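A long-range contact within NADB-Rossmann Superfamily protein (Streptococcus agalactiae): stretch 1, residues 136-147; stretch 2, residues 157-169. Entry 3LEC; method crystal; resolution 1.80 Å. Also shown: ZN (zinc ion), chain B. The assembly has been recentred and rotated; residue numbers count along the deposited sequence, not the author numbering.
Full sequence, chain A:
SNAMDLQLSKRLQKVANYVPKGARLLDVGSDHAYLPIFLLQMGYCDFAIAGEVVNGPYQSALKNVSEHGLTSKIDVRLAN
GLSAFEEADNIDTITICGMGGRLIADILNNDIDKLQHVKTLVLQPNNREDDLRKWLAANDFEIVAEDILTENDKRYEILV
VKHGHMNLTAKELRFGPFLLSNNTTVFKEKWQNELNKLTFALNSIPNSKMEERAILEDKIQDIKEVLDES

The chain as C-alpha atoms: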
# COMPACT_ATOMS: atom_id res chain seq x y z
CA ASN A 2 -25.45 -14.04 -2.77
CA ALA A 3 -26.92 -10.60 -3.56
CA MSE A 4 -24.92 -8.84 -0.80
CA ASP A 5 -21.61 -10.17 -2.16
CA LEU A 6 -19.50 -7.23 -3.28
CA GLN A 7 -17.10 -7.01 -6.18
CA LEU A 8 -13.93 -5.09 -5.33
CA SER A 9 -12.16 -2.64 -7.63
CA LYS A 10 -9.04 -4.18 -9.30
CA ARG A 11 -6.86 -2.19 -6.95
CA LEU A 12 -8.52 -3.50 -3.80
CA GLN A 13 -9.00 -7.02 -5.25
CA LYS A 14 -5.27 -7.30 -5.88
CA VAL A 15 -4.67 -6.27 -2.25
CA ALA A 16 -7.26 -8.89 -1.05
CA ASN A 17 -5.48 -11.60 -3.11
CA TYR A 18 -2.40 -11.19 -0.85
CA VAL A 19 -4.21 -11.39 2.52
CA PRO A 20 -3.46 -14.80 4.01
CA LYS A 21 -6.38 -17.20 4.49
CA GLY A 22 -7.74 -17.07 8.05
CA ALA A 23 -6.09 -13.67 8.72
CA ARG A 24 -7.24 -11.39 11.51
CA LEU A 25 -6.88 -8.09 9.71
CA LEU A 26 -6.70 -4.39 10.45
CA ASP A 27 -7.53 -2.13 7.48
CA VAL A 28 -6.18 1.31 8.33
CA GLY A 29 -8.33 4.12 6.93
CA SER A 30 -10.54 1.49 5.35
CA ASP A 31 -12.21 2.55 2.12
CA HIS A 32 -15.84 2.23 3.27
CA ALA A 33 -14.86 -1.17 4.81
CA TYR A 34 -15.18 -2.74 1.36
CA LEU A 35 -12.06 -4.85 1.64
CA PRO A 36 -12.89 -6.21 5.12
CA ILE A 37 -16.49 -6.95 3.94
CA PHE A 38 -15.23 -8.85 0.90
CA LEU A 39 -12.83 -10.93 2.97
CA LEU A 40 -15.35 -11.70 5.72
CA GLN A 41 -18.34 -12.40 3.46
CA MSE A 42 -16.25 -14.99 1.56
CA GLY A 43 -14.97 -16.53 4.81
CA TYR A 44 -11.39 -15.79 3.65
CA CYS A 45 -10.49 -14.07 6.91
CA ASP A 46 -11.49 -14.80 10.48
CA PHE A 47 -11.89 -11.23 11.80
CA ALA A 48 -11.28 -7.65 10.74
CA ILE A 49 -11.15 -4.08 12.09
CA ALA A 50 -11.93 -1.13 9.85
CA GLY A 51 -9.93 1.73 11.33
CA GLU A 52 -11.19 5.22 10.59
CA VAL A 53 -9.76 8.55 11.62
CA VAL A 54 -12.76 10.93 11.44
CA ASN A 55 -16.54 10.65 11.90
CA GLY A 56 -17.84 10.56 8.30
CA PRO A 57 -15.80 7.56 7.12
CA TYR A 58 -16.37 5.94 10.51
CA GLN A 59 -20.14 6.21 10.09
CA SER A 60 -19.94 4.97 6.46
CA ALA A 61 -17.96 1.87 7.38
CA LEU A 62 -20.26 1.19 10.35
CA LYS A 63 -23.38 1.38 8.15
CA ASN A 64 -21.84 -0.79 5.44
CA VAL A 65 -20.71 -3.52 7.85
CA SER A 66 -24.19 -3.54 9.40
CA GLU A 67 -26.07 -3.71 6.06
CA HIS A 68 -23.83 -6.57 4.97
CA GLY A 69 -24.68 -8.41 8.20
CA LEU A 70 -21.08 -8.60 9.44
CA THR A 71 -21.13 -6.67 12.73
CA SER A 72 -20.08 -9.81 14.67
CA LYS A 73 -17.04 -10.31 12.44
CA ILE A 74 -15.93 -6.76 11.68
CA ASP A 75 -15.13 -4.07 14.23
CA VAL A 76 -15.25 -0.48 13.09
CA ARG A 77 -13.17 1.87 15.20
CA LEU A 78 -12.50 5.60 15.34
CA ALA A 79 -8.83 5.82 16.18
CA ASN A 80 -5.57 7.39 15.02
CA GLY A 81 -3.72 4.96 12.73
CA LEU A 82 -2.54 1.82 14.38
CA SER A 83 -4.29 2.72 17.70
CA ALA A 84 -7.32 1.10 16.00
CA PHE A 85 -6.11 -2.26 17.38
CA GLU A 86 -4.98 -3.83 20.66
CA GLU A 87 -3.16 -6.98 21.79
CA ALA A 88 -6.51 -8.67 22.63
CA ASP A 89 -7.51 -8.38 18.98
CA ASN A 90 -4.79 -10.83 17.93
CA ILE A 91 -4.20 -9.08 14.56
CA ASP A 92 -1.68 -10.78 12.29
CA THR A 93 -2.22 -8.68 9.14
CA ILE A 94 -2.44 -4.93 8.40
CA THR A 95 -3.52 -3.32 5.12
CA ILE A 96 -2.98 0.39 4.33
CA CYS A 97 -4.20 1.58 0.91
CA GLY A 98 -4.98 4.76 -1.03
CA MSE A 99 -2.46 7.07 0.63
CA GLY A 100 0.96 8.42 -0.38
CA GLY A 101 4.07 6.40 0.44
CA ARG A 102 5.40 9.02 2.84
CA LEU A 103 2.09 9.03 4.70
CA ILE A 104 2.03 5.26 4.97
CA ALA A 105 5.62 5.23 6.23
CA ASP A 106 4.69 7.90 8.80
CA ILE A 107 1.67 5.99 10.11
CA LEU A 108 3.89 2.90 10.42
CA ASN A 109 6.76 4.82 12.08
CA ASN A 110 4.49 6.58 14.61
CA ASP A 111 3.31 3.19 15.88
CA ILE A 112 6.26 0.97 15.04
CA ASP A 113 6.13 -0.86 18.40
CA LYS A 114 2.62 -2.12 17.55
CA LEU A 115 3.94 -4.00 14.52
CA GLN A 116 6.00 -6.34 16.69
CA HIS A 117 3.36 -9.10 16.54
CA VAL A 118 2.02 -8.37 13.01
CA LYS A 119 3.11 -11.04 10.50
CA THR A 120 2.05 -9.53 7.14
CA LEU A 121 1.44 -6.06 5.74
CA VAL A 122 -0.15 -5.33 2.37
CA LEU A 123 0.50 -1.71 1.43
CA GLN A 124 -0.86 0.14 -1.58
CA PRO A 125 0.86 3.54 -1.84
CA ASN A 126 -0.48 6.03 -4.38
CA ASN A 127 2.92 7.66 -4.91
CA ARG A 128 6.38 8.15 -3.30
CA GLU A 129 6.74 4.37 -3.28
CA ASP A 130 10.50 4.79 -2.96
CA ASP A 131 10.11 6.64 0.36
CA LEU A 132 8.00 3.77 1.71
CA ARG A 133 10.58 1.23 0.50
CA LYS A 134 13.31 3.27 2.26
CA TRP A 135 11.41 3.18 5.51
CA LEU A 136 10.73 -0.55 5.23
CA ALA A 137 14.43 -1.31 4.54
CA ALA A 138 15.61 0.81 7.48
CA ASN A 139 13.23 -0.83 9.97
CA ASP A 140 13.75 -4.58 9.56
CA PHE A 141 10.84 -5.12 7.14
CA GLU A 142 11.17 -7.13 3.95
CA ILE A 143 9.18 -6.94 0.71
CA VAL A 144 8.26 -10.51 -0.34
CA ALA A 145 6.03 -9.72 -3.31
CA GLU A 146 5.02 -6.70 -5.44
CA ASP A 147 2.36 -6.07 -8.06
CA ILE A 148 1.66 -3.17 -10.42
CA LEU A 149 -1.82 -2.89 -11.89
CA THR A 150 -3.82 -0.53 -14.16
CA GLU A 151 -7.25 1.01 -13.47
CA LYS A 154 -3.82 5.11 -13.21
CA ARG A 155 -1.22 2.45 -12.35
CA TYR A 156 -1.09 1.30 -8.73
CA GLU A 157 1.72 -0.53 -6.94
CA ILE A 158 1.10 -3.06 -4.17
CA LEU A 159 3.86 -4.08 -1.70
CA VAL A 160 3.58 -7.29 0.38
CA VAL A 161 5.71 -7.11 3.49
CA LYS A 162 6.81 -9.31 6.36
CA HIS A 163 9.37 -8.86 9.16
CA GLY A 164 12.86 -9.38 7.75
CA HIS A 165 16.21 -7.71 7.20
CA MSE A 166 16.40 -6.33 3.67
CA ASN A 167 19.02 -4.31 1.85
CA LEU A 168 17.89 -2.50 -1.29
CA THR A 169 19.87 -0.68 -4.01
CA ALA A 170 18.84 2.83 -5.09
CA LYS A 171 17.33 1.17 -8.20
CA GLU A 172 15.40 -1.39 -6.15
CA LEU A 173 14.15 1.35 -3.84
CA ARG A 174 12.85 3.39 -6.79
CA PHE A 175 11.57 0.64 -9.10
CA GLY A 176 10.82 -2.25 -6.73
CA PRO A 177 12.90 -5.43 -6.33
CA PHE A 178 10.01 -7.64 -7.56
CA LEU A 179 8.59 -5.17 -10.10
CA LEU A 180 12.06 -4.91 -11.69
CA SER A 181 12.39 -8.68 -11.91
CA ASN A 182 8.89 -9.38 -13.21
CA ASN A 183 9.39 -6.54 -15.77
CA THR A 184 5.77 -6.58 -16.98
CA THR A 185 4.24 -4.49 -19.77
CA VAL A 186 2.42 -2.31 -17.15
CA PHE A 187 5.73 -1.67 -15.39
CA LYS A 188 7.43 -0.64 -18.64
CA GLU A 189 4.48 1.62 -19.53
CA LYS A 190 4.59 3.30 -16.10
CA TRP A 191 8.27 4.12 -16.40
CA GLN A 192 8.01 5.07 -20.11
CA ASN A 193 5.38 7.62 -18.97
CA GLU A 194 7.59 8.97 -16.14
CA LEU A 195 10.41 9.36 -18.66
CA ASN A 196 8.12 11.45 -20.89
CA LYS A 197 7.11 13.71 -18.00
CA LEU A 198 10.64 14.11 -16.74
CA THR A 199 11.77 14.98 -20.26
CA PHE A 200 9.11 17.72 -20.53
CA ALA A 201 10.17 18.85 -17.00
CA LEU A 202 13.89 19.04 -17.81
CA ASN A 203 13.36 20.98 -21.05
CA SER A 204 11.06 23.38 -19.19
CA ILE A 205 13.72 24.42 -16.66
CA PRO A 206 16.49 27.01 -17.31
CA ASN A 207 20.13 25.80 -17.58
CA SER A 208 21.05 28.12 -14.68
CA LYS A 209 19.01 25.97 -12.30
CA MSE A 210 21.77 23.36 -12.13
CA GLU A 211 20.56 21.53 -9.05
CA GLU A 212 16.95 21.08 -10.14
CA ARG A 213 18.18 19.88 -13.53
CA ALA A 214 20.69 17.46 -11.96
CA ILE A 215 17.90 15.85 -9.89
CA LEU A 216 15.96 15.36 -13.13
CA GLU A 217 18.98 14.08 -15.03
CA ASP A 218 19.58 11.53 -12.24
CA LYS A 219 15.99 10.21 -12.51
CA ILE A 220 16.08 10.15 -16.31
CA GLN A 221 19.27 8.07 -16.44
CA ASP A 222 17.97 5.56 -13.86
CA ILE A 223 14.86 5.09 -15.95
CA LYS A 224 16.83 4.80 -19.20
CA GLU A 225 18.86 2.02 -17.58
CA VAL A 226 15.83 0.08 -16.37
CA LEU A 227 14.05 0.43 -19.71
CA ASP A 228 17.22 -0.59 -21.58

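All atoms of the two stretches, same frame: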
# COMPACT_ATOMS: atom_id res chain seq x y z
N LEU A 136 10.81 0.88 4.99
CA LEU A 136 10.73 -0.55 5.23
C LEU A 136 12.14 -1.13 5.41
O LEU A 136 12.40 -1.87 6.39
CB LEU A 136 9.97 -1.24 4.11
CG LEU A 136 8.47 -0.92 4.05
CD1 LEU A 136 7.91 -1.29 2.66
CD2 LEU A 136 7.73 -1.64 5.17
N ALA A 137 13.04 -0.79 4.49
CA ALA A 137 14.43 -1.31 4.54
C ALA A 137 15.16 -0.93 5.82
O ALA A 137 15.95 -1.72 6.33
CB ALA A 137 15.22 -0.83 3.35
N ALA A 138 14.91 0.28 6.30
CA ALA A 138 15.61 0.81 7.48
C ALA A 138 15.07 0.24 8.78
O ALA A 138 15.73 0.37 9.82
CB ALA A 138 15.53 2.33 7.51
N ASN A 139 13.89 -0.38 8.74
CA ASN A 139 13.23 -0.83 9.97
C ASN A 139 12.96 -2.33 10.07
O ASN A 139 12.03 -2.78 10.75
CB ASN A 139 11.98 -0.01 10.21
CG ASN A 139 12.29 1.42 10.55
OD1 ASN A 139 12.59 1.74 11.70
ND2 ASN A 139 12.26 2.29 9.55
N ASP A 140 13.80 -3.13 9.40
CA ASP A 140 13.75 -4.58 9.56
C ASP A 140 12.40 -5.15 9.03
O ASP A 140 11.86 -6.14 9.55
CB ASP A 140 14.09 -5.00 11.01
CG ASP A 140 15.59 -5.23 11.23
OD1 ASP A 140 16.27 -5.56 10.24
OD2 ASP A 140 16.09 -5.11 12.37
N PHE A 141 11.88 -4.52 7.97
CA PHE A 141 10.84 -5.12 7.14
C PHE A 141 11.38 -5.54 5.79
O PHE A 141 12.37 -4.98 5.30
CB PHE A 141 9.63 -4.19 7.01
CG PHE A 141 8.95 -3.95 8.32
CD1 PHE A 141 8.03 -4.86 8.80
CD2 PHE A 141 9.25 -2.80 9.08
CE1 PHE A 141 7.40 -4.67 10.05
CE2 PHE A 141 8.62 -2.59 10.33
CZ PHE A 141 7.71 -3.53 10.81
N GLU A 142 10.76 -6.56 5.21
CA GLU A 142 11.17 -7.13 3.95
C GLU A 142 9.98 -7.25 2.99
O GLU A 142 8.92 -7.74 3.36
CB GLU A 142 11.85 -8.49 4.17
CG GLU A 142 12.20 -9.24 2.88
CD GLU A 142 13.03 -10.49 3.12
OE1 GLU A 142 14.06 -10.63 2.44
OE2 GLU A 142 12.65 -11.33 3.97
N ILE A 143 10.17 -6.77 1.77
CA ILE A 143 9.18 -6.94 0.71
C ILE A 143 9.33 -8.36 0.17
O ILE A 143 10.45 -8.76 -0.20
CB ILE A 143 9.42 -5.92 -0.43
CG1 ILE A 143 9.26 -4.49 0.10
CG2 ILE A 143 8.47 -6.22 -1.60
CD1 ILE A 143 9.90 -3.44 -0.79
N VAL A 144 8.23 -9.11 0.13
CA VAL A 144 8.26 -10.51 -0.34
C VAL A 144 7.49 -10.75 -1.63
O VAL A 144 7.62 -11.81 -2.24
CB VAL A 144 7.76 -11.50 0.74
CG1 VAL A 144 8.68 -11.49 1.91
CG2 VAL A 144 6.30 -11.17 1.17
N ALA A 145 6.68 -9.77 -2.01
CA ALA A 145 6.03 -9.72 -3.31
C ALA A 145 5.62 -8.28 -3.64
O ALA A 145 5.37 -7.46 -2.73
CB ALA A 145 4.81 -10.66 -3.37
N GLU A 146 5.58 -7.97 -4.94
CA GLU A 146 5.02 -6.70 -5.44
C GLU A 146 4.14 -6.91 -6.66
O GLU A 146 4.34 -7.85 -7.43
CB GLU A 146 6.12 -5.68 -5.77
CG GLU A 146 7.06 -5.35 -4.63
CD GLU A 146 8.16 -4.41 -5.06
OE1 GLU A 146 8.88 -4.74 -6.03
OE2 GLU A 146 8.33 -3.35 -4.40
N ASP A 147 3.16 -6.03 -6.86
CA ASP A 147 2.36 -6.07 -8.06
C ASP A 147 2.19 -4.63 -8.55
O ASP A 147 2.23 -3.72 -7.76
CB ASP A 147 0.99 -6.68 -7.79
CG ASP A 147 0.20 -6.93 -9.06
OD1 ASP A 147 0.78 -7.41 -10.06
OD2 ASP A 147 -1.01 -6.66 -9.06
N GLU A 157 0.79 0.45 -7.48
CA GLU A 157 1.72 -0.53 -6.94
C GLU A 157 1.21 -1.09 -5.63
O GLU A 157 0.67 -0.35 -4.82
CB GLU A 157 3.09 0.09 -6.70
CG GLU A 157 3.75 0.62 -7.98
CD GLU A 157 5.21 0.98 -7.85
OE1 GLU A 157 5.85 0.70 -6.81
OE2 GLU A 157 5.74 1.57 -8.81
N ILE A 158 1.40 -2.40 -5.44
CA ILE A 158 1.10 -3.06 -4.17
C ILE A 158 2.39 -3.71 -3.64
O ILE A 158 3.06 -4.43 -4.38
CB ILE A 158 -0.01 -4.12 -4.33
CG1 ILE A 158 -1.35 -3.46 -4.66
CG2 ILE A 158 -0.08 -5.08 -3.09
CD1 ILE A 158 -2.39 -4.46 -5.24
N LEU A 159 2.72 -3.46 -2.37
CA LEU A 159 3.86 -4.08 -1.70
C LEU A 159 3.40 -5.05 -0.62
O LEU A 159 2.63 -4.67 0.24
CB LEU A 159 4.75 -3.02 -1.05
CG LEU A 159 5.37 -1.90 -1.88
CD1 LEU A 159 6.32 -1.09 -1.03
CD2 LEU A 159 6.07 -2.45 -3.08
N VAL A 160 3.92 -6.28 -0.65
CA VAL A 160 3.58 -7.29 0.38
C VAL A 160 4.80 -7.42 1.25
O VAL A 160 5.92 -7.58 0.73
CB VAL A 160 3.24 -8.65 -0.25
CG1 VAL A 160 2.80 -9.64 0.85
CG2 VAL A 160 2.13 -8.49 -1.28
N VAL A 161 4.60 -7.33 2.57
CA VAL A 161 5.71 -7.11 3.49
C VAL A 161 5.61 -8.07 4.67
O VAL A 161 4.52 -8.37 5.16
CB VAL A 161 5.70 -5.64 4.05
CG1 VAL A 161 6.79 -5.43 5.07
CG2 VAL A 161 5.87 -4.61 2.92
N LYS A 162 6.75 -8.58 5.10
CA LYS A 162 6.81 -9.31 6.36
C LYS A 162 8.02 -8.80 7.16
O LYS A 162 8.84 -8.07 6.63
CB LYS A 162 6.92 -10.83 6.08
CG LYS A 162 5.62 -11.42 5.44
CD LYS A 162 5.67 -12.93 5.12
CE LYS A 162 5.49 -13.81 6.36
NZ LYS A 162 4.10 -13.82 6.89
N HIS A 163 8.14 -9.19 8.42
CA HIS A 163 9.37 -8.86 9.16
C HIS A 163 10.52 -9.54 8.44
O HIS A 163 10.36 -10.66 7.91
CB HIS A 163 9.27 -9.32 10.62
CG HIS A 163 8.27 -8.55 11.42
ND1 HIS A 163 8.61 -7.41 12.13
CD2 HIS A 163 6.95 -8.75 11.64
CE1 HIS A 163 7.53 -6.95 12.75
NE2 HIS A 163 6.52 -7.74 12.47
N GLY A 164 11.66 -8.85 8.38
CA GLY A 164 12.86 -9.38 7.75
C GLY A 164 13.88 -8.28 7.50
O GLY A 164 13.51 -7.12 7.35
N HIS A 165 15.15 -8.66 7.46
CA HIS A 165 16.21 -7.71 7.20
C HIS A 165 16.52 -7.64 5.71
O HIS A 165 16.95 -8.62 5.12
CB HIS A 165 17.46 -8.13 7.97
CG HIS A 165 18.60 -7.17 7.84
ND1 HIS A 165 18.98 -6.33 8.87
CD2 HIS A 165 19.42 -6.89 6.80
CE1 HIS A 165 20.00 -5.59 8.46
NE2 HIS A 165 20.28 -5.91 7.21
N MSE A 166 16.35 -6.46 5.12
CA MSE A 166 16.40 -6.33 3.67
C MSE A 166 17.35 -5.20 3.34
O MSE A 166 17.31 -4.16 3.99
CB MSE A 166 15.00 -6.00 3.15
CG MSE A 166 14.98 -5.51 1.70
SE MSE A 166 13.13 -5.16 1.08
CE MSE A 166 12.78 -3.49 2.02
N ASN A 167 18.22 -5.41 2.37
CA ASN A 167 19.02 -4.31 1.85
C ASN A 167 18.56 -4.09 0.43
O ASN A 167 18.40 -5.05 -0.34
CB ASN A 167 20.51 -4.67 1.82
CG ASN A 167 21.10 -4.87 3.20
OD1 ASN A 167 20.58 -4.39 4.20
ND2 ASN A 167 22.20 -5.60 3.25
N LEU A 168 18.29 -2.83 0.09
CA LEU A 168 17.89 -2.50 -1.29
C LEU A 168 18.82 -1.47 -1.92
O LEU A 168 19.25 -0.54 -1.24
CB LEU A 168 16.44 -2.00 -1.35
CG LEU A 168 15.26 -2.93 -1.06
CD1 LEU A 168 13.95 -2.17 -1.34
CD2 LEU A 168 15.31 -4.21 -1.88
N THR A 169 19.12 -1.65 -3.21
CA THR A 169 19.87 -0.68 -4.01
C THR A 169 18.98 0.53 -4.31
O THR A 169 17.74 0.44 -4.22
CB THR A 169 20.35 -1.28 -5.36
OG1 THR A 169 19.22 -1.69 -6.14
CG2 THR A 169 21.25 -2.50 -5.15
ZN ZN B . 18.17 -5.98 10.79
O HOH W 1 15.02 -4.41 6.54
O HOH W 2 11.08 -6.61 12.23
O HOH W 3 19.34 -4.37 11.61
O HOH W 4 10.44 -11.57 5.23

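Strands 141-147 and 157-163 pair antiparallel, and the backbone pairing sets which face of the sheet the side chains of most paired residues take. Glu142 N donates to Lys162 O (2.8 Å), and Lys162 N returns a bond to Glu142 O (2.9 Å). At the far end Asp147 N donates to Ile158 O (3.0 Å) and Ile158 N to Asp147 O (2.8 Å).

Between these pairs lies a beta bulge. Val144 N donates to Val160 O (2.8 Å), but Val160 N donates to Ala145 O (2.8 Å), so two residues of the first strand face one of the second. Val144 has phi/psi of -114/-13, far from the extended values of its neighbours. Its CA-to-CB bond points sideways. With chi1 m, Val144 CG2 lies 3.8 Å from Val160 CG1. Val160 is t, and its other methyl, CG2, is 4.0 Å from Ala145 CB. Val160 therefore touches both residues of the bulge.

Ile143 and Val161 lie on the opposite face from Val160. Ile143 is m, t, which extends CD1 to 4.3 Å from Leu159 CD1 and 4.3 Å from Leu168 CD1. Val161 is t. Its CG1 meets Phe141 CB at 3.7 Å, and its CG2 meets Leu136 CD1 at 3.9 Å. Leu136, in the helix, is also m, t, and its CD1 reaches Leu159 CD1 at 4.0 Å. The helix and the sheet thus share one apolar cluster.

Met166, modelled as selenomethionine, has the largest area covered by the other stretch. Its CA-to-CB bond points toward that stretch. Chi1 and chi2 are both t, so the chain runs out extended, and SE comes 3.4 Å from Ile143 N. That nitrogen is buried and has no hydrogen-bond partner in the model. Chi3 is p and turns CE to 3.8 Å from Ala137 CB, 4.0 Å from Ile143 CD1 and 4.2 Å from Leu136 CB. Water 1 accepts from Met166 N at 2.8 Å.

At the end of the ladder away from the connection between the strands, Phe141 and His163 form a non-hydrogen-bonded pair whose side chains diverge at CB. Both are m, with chi2 of -83° and -91°. Their rings still meet obliquely, with centroids 4.9 Å apart and planes at 37°. Phe141 CE1 sits over one face of the His163 ring, 3.5 Å from His163 CE1. Water 2 donates to Asp140 O (2.8 Å) and lies 2.6 Å from His163 ND1.

Gly164 N donates to Asp140 O (3.0 Å) in nearly straight geometry. An ideal CB on Gly164 would fall 2.8 Å from Glu142 OE2, a clash with the side chain as modelled. Glu142 is t, t, and water 4 links its OE2 (2.6 Å) to His163 O (2.8 Å), donating to both.

Zinc joins the two stretches at the surface. It is bound by Asp140 OD1 at 2.0 Å and by His165 ND1 at 2.1 Å. The shared metal explains why Asp140 OD1 and His165 ND1 lie only 3.1 Å apart without a hydrogen bond.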